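Local coordinates for protein epidermin decarboxylase (Staphylococcus epidermidis, PDB 1G63) that catalyses the FMN-dependent oxidative decarboxylation of the C-terminal cysteine residue of the epidermin precursor peptide, leaving a carbon–carbon double bond, at residues B[39-43]-B[44-48]; B[124-127]-B[128-132]; B[163-166]-B[167-171]. All blocks are in the same frame, centred on the assembly; numbering follows the deposited sequence.

Contact 1 (B[39-43]-B[44-48]); sequences SSKNF and INTDV. With FMN (flavin mononucleotide), chain N.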
loop_
_atom_site.group_PDB
_atom_site.type_symbol
_atom_site.label_atom_id
_atom_site.label_comp_id
_atom_site.label_asym_id
_atom_site.label_seq_id
_atom_site.Cartn_x
_atom_site.Cartn_y
_atom_site.Cartn_z
ATOM N N SER B 39 -7.539 8.227 -20.152
ATOM C CA SER B 39 -6.466 7.606 -20.918
ATOM C C SER B 39 -5.357 8.544 -21.373
ATOM O O SER B 39 -4.210 8.119 -21.542
ATOM C CB SER B 39 -7.028 6.886 -22.141
ATOM O OG SER B 39 -7.850 5.814 -21.754
ATOM N N SER B 40 -5.679 9.810 -21.582
ATOM C CA SER B 40 -4.659 10.738 -22.042
ATOM C C SER B 40 -3.585 10.958 -20.973
ATOM O O SER B 40 -2.485 11.416 -21.262
ATOM C CB SER B 40 -5.305 12.065 -22.476
ATOM O OG SER B 40 -6.079 12.626 -21.441
ATOM N N LYS B 41 -3.896 10.595 -19.737
ATOM C CA LYS B 41 -2.949 10.755 -18.637
ATOM C C LYS B 41 -1.783 9.771 -18.723
ATOM O O LYS B 41 -0.820 9.869 -17.965
ATOM C CB LYS B 41 -3.688 10.629 -17.305
ATOM C CG LYS B 41 -4.795 11.680 -17.178
ATOM C CD LYS B 41 -5.703 11.475 -15.975
ATOM C CE LYS B 41 -6.834 12.518 -15.972
ATOM N NZ LYS B 41 -7.824 12.305 -14.877
ATOM N N ASN B 42 -1.862 8.836 -19.665
ATOM C CA ASN B 42 -0.789 7.867 -19.877
ATOM C C ASN B 42 0.210 8.428 -20.877
ATOM O O ASN B 42 1.227 7.802 -21.152
ATOM C CB ASN B 42 -1.328 6.563 -20.460
ATOM C CG ASN B 42 -2.198 5.806 -19.494
ATOM O OD1 ASN B 42 -2.936 4.911 -19.895
ATOM N ND2 ASN B 42 -2.116 6.148 -18.213
ATOM N N PHE B 43 -0.087 9.596 -21.436
ATOM C CA PHE B 43 0.797 10.200 -22.424
ATOM C C PHE B 43 1.559 11.396 -21.886
ATOM O O PHE B 43 2.661 11.700 -22.343
ATOM C CB PHE B 43 0.008 10.657 -23.651
ATOM C CG PHE B 43 -0.610 9.542 -24.428
ATOM C CD1 PHE B 43 -1.604 8.750 -23.864
ATOM C CD2 PHE B 43 -0.221 9.302 -25.735
ATOM C CE1 PHE B 43 -2.207 7.736 -24.590
ATOM C CE2 PHE B 43 -0.814 8.292 -26.473
ATOM C CZ PHE B 43 -1.816 7.503 -25.897
ATOM N N ILE B 44 0.968 12.090 -20.927
ATOM C CA ILE B 44 1.623 13.258 -20.379
ATOM C C ILE B 44 1.286 13.455 -18.917
ATOM O O ILE B 44 0.395 12.809 -18.379
ATOM C CB ILE B 44 1.194 14.542 -21.129
ATOM C CG1 ILE B 44 -0.328 14.689 -21.051
ATOM C CG2 ILE B 44 1.661 14.496 -22.577
ATOM C CD1 ILE B 44 -0.842 15.996 -21.599
ATOM N N ASN B 45 2.023 14.355 -18.282
ATOM C CA ASN B 45 1.777 14.705 -16.896
ATOM C C ASN B 45 0.852 15.912 -17.032
ATOM O O ASN B 45 1.297 17.017 -17.346
ATOM C CB ASN B 45 3.079 15.108 -16.208
ATOM C CG ASN B 45 2.892 15.367 -14.733
ATOM O OD1 ASN B 45 1.999 16.115 -14.334
ATOM N ND2 ASN B 45 3.736 14.753 -13.913
ATOM N N THR B 46 -0.438 15.685 -16.828
ATOM C CA THR B 46 -1.432 16.745 -16.967
ATOM C C THR B 46 -1.267 17.935 -16.032
ATOM O O THR B 46 -1.706 19.029 -16.367
ATOM C CB THR B 46 -2.869 16.188 -16.803
ATOM O OG1 THR B 46 -3.024 15.612 -15.496
ATOM C CG2 THR B 46 -3.146 15.126 -17.872
ATOM N N ASP B 47 -0.642 17.739 -14.872
ATOM C CA ASP B 47 -0.462 18.844 -13.936
ATOM C C ASP B 47 0.384 19.974 -14.513
ATOM O O ASP B 47 0.242 21.124 -14.109
ATOM C CB ASP B 47 0.152 18.355 -12.618
ATOM C CG ASP B 47 -0.899 17.836 -11.648
ATOM O OD1 ASP B 47 -1.796 18.622 -11.276
ATOM O OD2 ASP B 47 -0.835 16.647 -11.256
ATOM N N VAL B 48 1.257 19.641 -15.460
ATOM C CA VAL B 48 2.118 20.631 -16.099
ATOM C C VAL B 48 1.300 21.684 -16.827
ATOM O O VAL B 48 1.695 22.847 -16.894
ATOM C CB VAL B 48 3.082 19.971 -17.105
ATOM C CG1 VAL B 48 3.744 21.015 -17.977
ATOM C CG2 VAL B 48 4.144 19.206 -16.350
HETATM N N1 FMN N . -6.436 6.988 -30.895
HETATM C C2 FMN N . -6.839 7.994 -31.734
HETATM O O2 FMN N . -7.981 8.202 -32.025
HETATM N N3 FMN N . -5.843 8.853 -32.308
HETATM C C4 FMN N . -4.511 8.757 -32.095
HETATM O O4 FMN N . -3.728 9.533 -32.664
HETATM C C4A FMN N . -4.077 7.660 -31.220
HETATM N N5 FMN N . -2.795 7.506 -30.908
HETATM C C5A FMN N . -2.437 6.592 -29.957
HETATM C C6 FMN N . -1.042 6.490 -29.531
HETATM C C7 FMN N . -0.591 5.513 -28.691
HETATM C C7M FMN N . 0.882 5.448 -28.259
HETATM C C8 FMN N . -1.577 4.668 -27.987
HETATM C C8M FMN N . -1.149 3.663 -26.944
HETATM C C9 FMN N . -2.903 4.732 -28.401
HETATM C C9A FMN N . -3.376 5.655 -29.355
HETATM N N10 FMN N . -4.730 5.776 -29.796
HETATM C C10 FMN N . -5.144 6.809 -30.627
HETATM C "C1'" FMN N . -5.757 4.892 -29.224
HETATM C "C2'" FMN N . -6.453 5.609 -28.041
HETATM O "O2'" FMN N . -5.572 6.027 -26.997
HETATM C "C3'" FMN N . -7.522 4.700 -27.436
HETATM O "O3'" FMN N . -8.550 4.427 -28.443
HETATM C "C4'" FMN N . -8.200 5.226 -26.180
HETATM O "O4'" FMN N . -9.050 4.213 -25.583
HETATM C "C5'" FMN N . -9.001 6.503 -26.381
HETATM O "O5'" FMN N . -9.502 6.990 -25.118
HETATM P P FMN N . -10.089 8.451 -24.919
HETATM O O1P FMN N . -11.205 8.614 -25.902
HETATM O O2P FMN N . -8.980 9.416 -25.098
HETATM O O3P FMN N . -10.603 8.456 -23.435
#
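S40 O accepts the amide of F43 (S40 O to F43 N 3.0 Å) and lies 3.5 Å from I44 N, the point at which the chain leaves its first 3-10 turn. That turn carries a second bond, from N42 N to S39 O. The side chain of S40 turns back to the preceding residues, its OG hydrogen-bonded to S37 O. I44 and N45 then run extended into another 3-10 turn, where N45 OD1 weakly accepts D47 N at 3.1 Å with a bent N-H...O angle of 129°. Side chains bridge the two turns through aliphatic carbon: K41 and T46 cross obliquely, K41 CG meeting T46 CG2 at 3.9 Å. Beyond CG the lysine chain is extended and carries its amine away, to a long, weak ion pair with D58. F43 turns to the cofactor. With CG beside its backbone N (chi1 -66°), its ring presents an edge to the flavin's dimethylbenzene part, F43 CZ lying 3.5 Å from FMN C8 and F43 CE2 3.6 Å from FMN C6. S39 CB approaches the phosphate end, 3.9 Å from FMN O5'. Five consecutive residues thus reach both the dimethylbenzene ring and the phosphate-ester end of the FMN. L64 of a neighbouring subunit packs on F43. The loop precedes strand 56-57 and follows strand 32-36, on whose F36 both I44 and T46 pack.

Contact 2 (B[124-127]-B[128-132]); sequences PFLQ and KNIDL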
loop_
_atom_site.group_PDB
_atom_site.type_symbol
_atom_site.label_atom_id
_atom_site.label_comp_id
_atom_site.label_asym_id
_atom_site.label_seq_id
_atom_site.Cartn_x
_atom_site.Cartn_y
_atom_site.Cartn_z
ATOM N N PRO B 124 -15.958 2.513 -41.118
ATOM C CA PRO B 124 -17.359 2.756 -41.481
ATOM C C PRO B 124 -18.209 3.291 -40.342
ATOM O O PRO B 124 -19.010 4.203 -40.524
ATOM C CB PRO B 124 -17.850 1.378 -41.938
ATOM C CG PRO B 124 -16.603 0.671 -42.344
ATOM C CD PRO B 124 -15.624 1.089 -41.293
ATOM N N PHE B 125 -18.028 2.705 -39.165
ATOM C CA PHE B 125 -18.791 3.090 -37.987
ATOM C C PHE B 125 -18.400 4.476 -37.505
ATOM O O PHE B 125 -19.255 5.244 -37.072
ATOM C CB PHE B 125 -18.603 2.032 -36.904
ATOM C CG PHE B 125 -18.668 0.618 -37.436
ATOM C CD1 PHE B 125 -17.520 -0.174 -37.510
ATOM C CD2 PHE B 125 -19.863 0.106 -37.935
ATOM C CE1 PHE B 125 -17.566 -1.457 -38.080
ATOM C CE2 PHE B 125 -19.918 -1.173 -38.506
ATOM C CZ PHE B 125 -18.766 -1.955 -38.580
ATOM N N LEU B 126 -17.117 4.806 -37.597
ATOM C CA LEU B 126 -16.657 6.127 -37.195
ATOM C C LEU B 126 -17.294 7.149 -38.136
ATOM O O LEU B 126 -17.937 8.102 -37.695
ATOM C CB LEU B 126 -15.127 6.232 -37.289
ATOM C CG LEU B 126 -14.534 7.650 -37.260
ATOM C CD1 LEU B 126 -14.787 8.309 -35.922
ATOM C CD2 LEU B 126 -13.046 7.583 -37.534
ATOM N N GLN B 127 -17.125 6.926 -39.436
ATOM C CA GLN B 127 -17.660 7.833 -40.445
ATOM C C GLN B 127 -19.158 8.035 -40.329
ATOM O O GLN B 127 -19.652 9.149 -40.477
ATOM C CB GLN B 127 -17.293 7.341 -41.849
ATOM C CG GLN B 127 -15.825 7.553 -42.195
ATOM C CD GLN B 127 -15.372 8.975 -41.891
ATOM O OE1 GLN B 127 -16.076 9.939 -42.205
ATOM N NE2 GLN B 127 -14.195 9.114 -41.281
ATOM N N LYS B 128 -19.879 6.961 -40.047
ATOM C CA LYS B 128 -21.323 7.035 -39.904
ATOM C C LYS B 128 -21.661 7.950 -38.728
ATOM O O LYS B 128 -22.628 8.712 -38.775
ATOM C CB LYS B 128 -21.883 5.631 -39.687
ATOM C CG LYS B 128 -23.388 5.545 -39.652
ATOM C CD LYS B 128 -23.866 4.157 -40.065
ATOM C CE LYS B 128 -23.554 3.881 -41.543
ATOM N NZ LYS B 128 -24.109 2.574 -42.025
ATOM N N ASN B 129 -20.840 7.887 -37.683
ATOM C CA ASN B 129 -21.037 8.711 -36.492
ATOM C C ASN B 129 -20.677 10.171 -36.763
ATOM O O ASN B 129 -21.297 11.091 -36.213
ATOM C CB ASN B 129 -20.188 8.173 -35.335
ATOM C CG ASN B 129 -20.785 6.932 -34.698
ATOM O OD1 ASN B 129 -20.091 6.189 -34.008
ATOM N ND2 ASN B 129 -22.074 6.708 -34.918
ATOM N N ILE B 130 -19.666 10.383 -37.602
ATOM C CA ILE B 130 -19.249 11.735 -37.939
ATOM C C ILE B 130 -20.367 12.433 -38.704
ATOM O O ILE B 130 -20.624 13.622 -38.507
ATOM C CB ILE B 130 -17.958 11.731 -38.780
ATOM C CG1 ILE B 130 -16.767 11.412 -37.870
ATOM C CG2 ILE B 130 -17.774 13.077 -39.470
ATOM C CD1 ILE B 130 -15.444 11.457 -38.550
ATOM N N ASP B 131 -21.033 11.688 -39.579
ATOM C CA ASP B 131 -22.141 12.238 -40.342
ATOM C C ASP B 131 -23.241 12.585 -39.352
ATOM O O ASP B 131 -23.825 13.673 -39.400
ATOM C CB ASP B 131 -22.657 11.214 -41.350
ATOM C CG ASP B 131 -21.687 10.973 -42.497
ATOM O OD1 ASP B 131 -21.836 9.930 -43.183
ATOM O OD2 ASP B 131 -20.787 11.824 -42.717
ATOM N N LEU B 132 -23.509 11.661 -38.440
ATOM C CA LEU B 132 -24.539 11.873 -37.441
ATOM C C LEU B 132 -24.291 13.159 -36.645
ATOM O O LEU B 132 -25.211 13.940 -36.391
ATOM C CB LEU B 132 -24.602 10.675 -36.497
ATOM C CG LEU B 132 -25.756 10.657 -35.498
ATOM C CD1 LEU B 132 -27.084 10.743 -36.233
ATOM C CD2 LEU B 132 -25.684 9.374 -34.681
#
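P124 O and K128 N form the first of four consecutive i to i+4 bonds, at 2.9 Å, in helix 124-134, part of the beta-alpha-beta crossover between parallel strands 110-114 and 139-140 of the Rossmann-like sheet. The next rungs run from N129 N to F125 O (3.1 Å), from I130 N to L126 O (2.9 Å) and from D131 N to Q127 O (3.0 Å), so every carbonyl of 124-127 has its amide. The third is the most directly placed, its donor almost on the line of the carbonyl (C=O...N 161°), whereas the other three donors tilt out of the carbonyl plane. At the start of the helix, where amides lack partners from a preceding turn, N123 OD1 accepts L126 N and, weakly, F125 N. Further on, K128 O receives L132 N, and L132 O takes the side-chain amide of N136. Q127 NE2 donates to W121 O of the preceding helix 118-121, an outside partner that would fix the rotation of this amide. Subunit packing involves P124 on Y107 and F125 on A91 of one neighbouring subunit. I130 runs alongside Q127. The bend of Q127 at chi2 (-49°) brings its amide obliquely beside the isoleucine tip, with Q127 NE2 3.8 Å from I130 CD1, while L126 CG meets that same methyl at 4.1 Å.

Contact 3 (B[163-166]-B[167-171]); sequences PNIE and NVLNF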
loop_
_atom_site.group_PDB
_atom_site.type_symbol
_atom_site.label_atom_id
_atom_site.label_comp_id
_atom_site.label_asym_id
_atom_site.label_seq_id
_atom_site.Cartn_x
_atom_site.Cartn_y
_atom_site.Cartn_z
ATOM N N PRO B 163 -4.118 20.285 -36.817
ATOM C CA PRO B 163 -4.559 21.576 -37.351
ATOM C C PRO B 163 -3.636 22.731 -36.946
ATOM O O PRO B 163 -3.193 22.809 -35.801
ATOM C CB PRO B 163 -5.949 21.760 -36.735
ATOM C CG PRO B 163 -6.331 20.397 -36.219
ATOM C CD PRO B 163 -5.032 19.823 -35.761
ATOM N N ASN B 164 -3.357 23.624 -37.888
ATOM C CA ASN B 164 -2.543 24.806 -37.619
ATOM C C ASN B 164 -3.423 25.677 -36.702
ATOM O O ASN B 164 -4.648 25.579 -36.753
ATOM C CB ASN B 164 -2.233 25.510 -38.949
ATOM C CG ASN B 164 -1.582 26.871 -38.766
ATOM O OD1 ASN B 164 -2.256 27.862 -38.453
ATOM N ND2 ASN B 164 -0.263 26.930 -38.960
ATOM N N ILE B 165 -2.821 26.511 -35.859
ATOM C CA ILE B 165 -3.610 27.341 -34.946
ATOM C C ILE B 165 -4.538 28.308 -35.689
ATOM O O ILE B 165 -5.574 28.723 -35.167
ATOM C CB ILE B 165 -2.691 28.109 -33.960
ATOM C CG1 ILE B 165 -3.419 28.320 -32.630
ATOM C CG2 ILE B 165 -2.244 29.422 -34.556
ATOM C CD1 ILE B 165 -4.569 29.287 -32.669
ATOM N N GLU B 166 -4.166 28.650 -36.917
ATOM C CA GLU B 166 -4.970 29.533 -37.753
ATOM C C GLU B 166 -6.204 28.735 -38.195
ATOM O O GLU B 166 -7.299 29.278 -38.345
ATOM C CB GLU B 166 -4.153 29.970 -38.972
ATOM C CG GLU B 166 -4.957 30.652 -40.064
ATOM C CD GLU B 166 -4.425 30.337 -41.464
ATOM O OE1 GLU B 166 -5.058 30.773 -42.454
ATOM O OE2 GLU B 166 -3.377 29.652 -41.577
ATOM N N ASN B 167 -6.005 27.435 -38.397
ATOM C CA ASN B 167 -7.076 26.534 -38.801
ATOM C C ASN B 167 -8.164 26.404 -37.721
ATOM O O ASN B 167 -9.353 26.514 -38.027
ATOM C CB ASN B 167 -6.509 25.143 -39.122
ATOM C CG ASN B 167 -5.723 25.102 -40.436
ATOM O OD1 ASN B 167 -4.999 24.133 -40.708
ATOM N ND2 ASN B 167 -5.872 26.138 -41.256
ATOM N N VAL B 168 -7.778 26.183 -36.466
ATOM C CA VAL B 168 -8.797 26.043 -35.428
ATOM C C VAL B 168 -9.450 27.388 -35.110
ATOM O O VAL B 168 -10.598 27.438 -34.680
ATOM C CB VAL B 168 -8.246 25.365 -34.119
ATOM C CG1 VAL B 168 -7.157 24.380 -34.466
ATOM C CG2 VAL B 168 -7.759 26.379 -33.140
ATOM N N LEU B 169 -8.728 28.478 -35.334
ATOM C CA LEU B 169 -9.284 29.804 -35.083
ATOM C C LEU B 169 -10.392 30.085 -36.091
ATOM O O LEU B 169 -11.452 30.579 -35.738
ATOM C CB LEU B 169 -8.187 30.859 -35.205
ATOM C CG LEU B 169 -7.646 31.480 -33.916
ATOM C CD1 LEU B 169 -7.738 30.499 -32.769
ATOM C CD2 LEU B 169 -6.210 31.930 -34.143
ATOM N N ASN B 170 -10.142 29.743 -37.351
ATOM C CA ASN B 170 -11.116 29.968 -38.413
ATOM C C ASN B 170 -12.326 29.039 -38.315
ATOM O O ASN B 170 -13.452 29.443 -38.608
ATOM C CB ASN B 170 -10.455 29.774 -39.785
ATOM C CG ASN B 170 -11.399 30.096 -40.941
ATOM O OD1 ASN B 170 -11.743 31.260 -41.172
ATOM N ND2 ASN B 170 -11.831 29.068 -41.662
ATOM N N PHE B 171 -12.088 27.792 -37.917
ATOM C CA PHE B 171 -13.156 26.807 -37.799
ATOM C C PHE B 171 -14.051 27.126 -36.616
ATOM O O PHE B 171 -15.251 26.878 -36.651
ATOM C CB PHE B 171 -12.571 25.407 -37.623
ATOM C CG PHE B 171 -13.597 24.312 -37.664
ATOM C CD1 PHE B 171 -14.199 23.951 -38.865
ATOM C CD2 PHE B 171 -13.967 23.645 -36.504
ATOM C CE1 PHE B 171 -15.160 22.935 -38.916
ATOM C CE2 PHE B 171 -14.933 22.623 -36.541
ATOM C CZ PHE B 171 -15.530 22.270 -37.751
#
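N164 and N167 form a capping box at the first turn of helix 165-172: the N167 side chain reaches back to N164 N, while that of N164 reaches forward to E166 N. N164 is the N-cap, its OD1 accepting E166 N in a capping bond whose exact length is doubtful. N167 OD1 accepts N164 N, a weak bond of 3.3 Å but fairly straight (153°). N167 has its CG beside the backbone N (chi1 -73°), which folds the amide back past N164 CB. The N164 carbonyl is shared by two donors. V168 N approaches nearly in line with it at 3.2 Å, the first regular helical bond, and N167 N makes a shorter but poorly angled, weak bond.

Just outside the box, P163 and V168 close a hydrophobic staple: P163, just before the N-cap (N'), meets V168, four residues beyond the N-cap (N4), P163 CB lying 3.7 Å from V168 CG1. I165 and L169 meet at an angle across one turn. I165 CD1 faces both methyls of L169, 3.4 Å from L169 CD1, a close contact between two side chains whose torsions depart from the usual staggered values. In the backbone, L169 N bonds to I165 O from above the carbonyl plane, and N170 N to E166 O at 3.0 Å continues the ladder.

Farther out, L25 of helix 18-25 packs against I165, V168 and L169, while F113 of strand 110-114 lies against P163 and V168. P163 O is hydrogen-bonded to Y21 OH, which probably helps hold the entry to the helix, and D144 touches both P163 and N167.

Chemically, the box gives E166 N an acceptor in place of a preceding turn, while N167 OD1 ties N164 N back to the helix. Both acceptors are neutral amide oxygens, whose partial negative charge probably suits the positive helix end.

In the fold
The three contacts follow one another along the chain without interleaving. Contact 1 lies in the loop between parallel strands 32-36 and 56-57, contact 2 on helix 124-134 between strands 110-114 and 139-140, and contact 3 at the start of helix 165-172, after the antiparallel pair 144-149 and 156-161. Their centres are about 28 Å (1 and 2), 24 Å (1 and 3) and 23 Å (2 and 3) apart, and none touches another. Contacts 1 and 2, on opposite sides of the chain's centre, both meet the same neighbouring subunit of the dodecamer. Contact 1 thus combines cofactor and subunit contacts, contact 2 joins subunit and internal packing, and contact 3 packs within its own chain of the Rossmann-like fold.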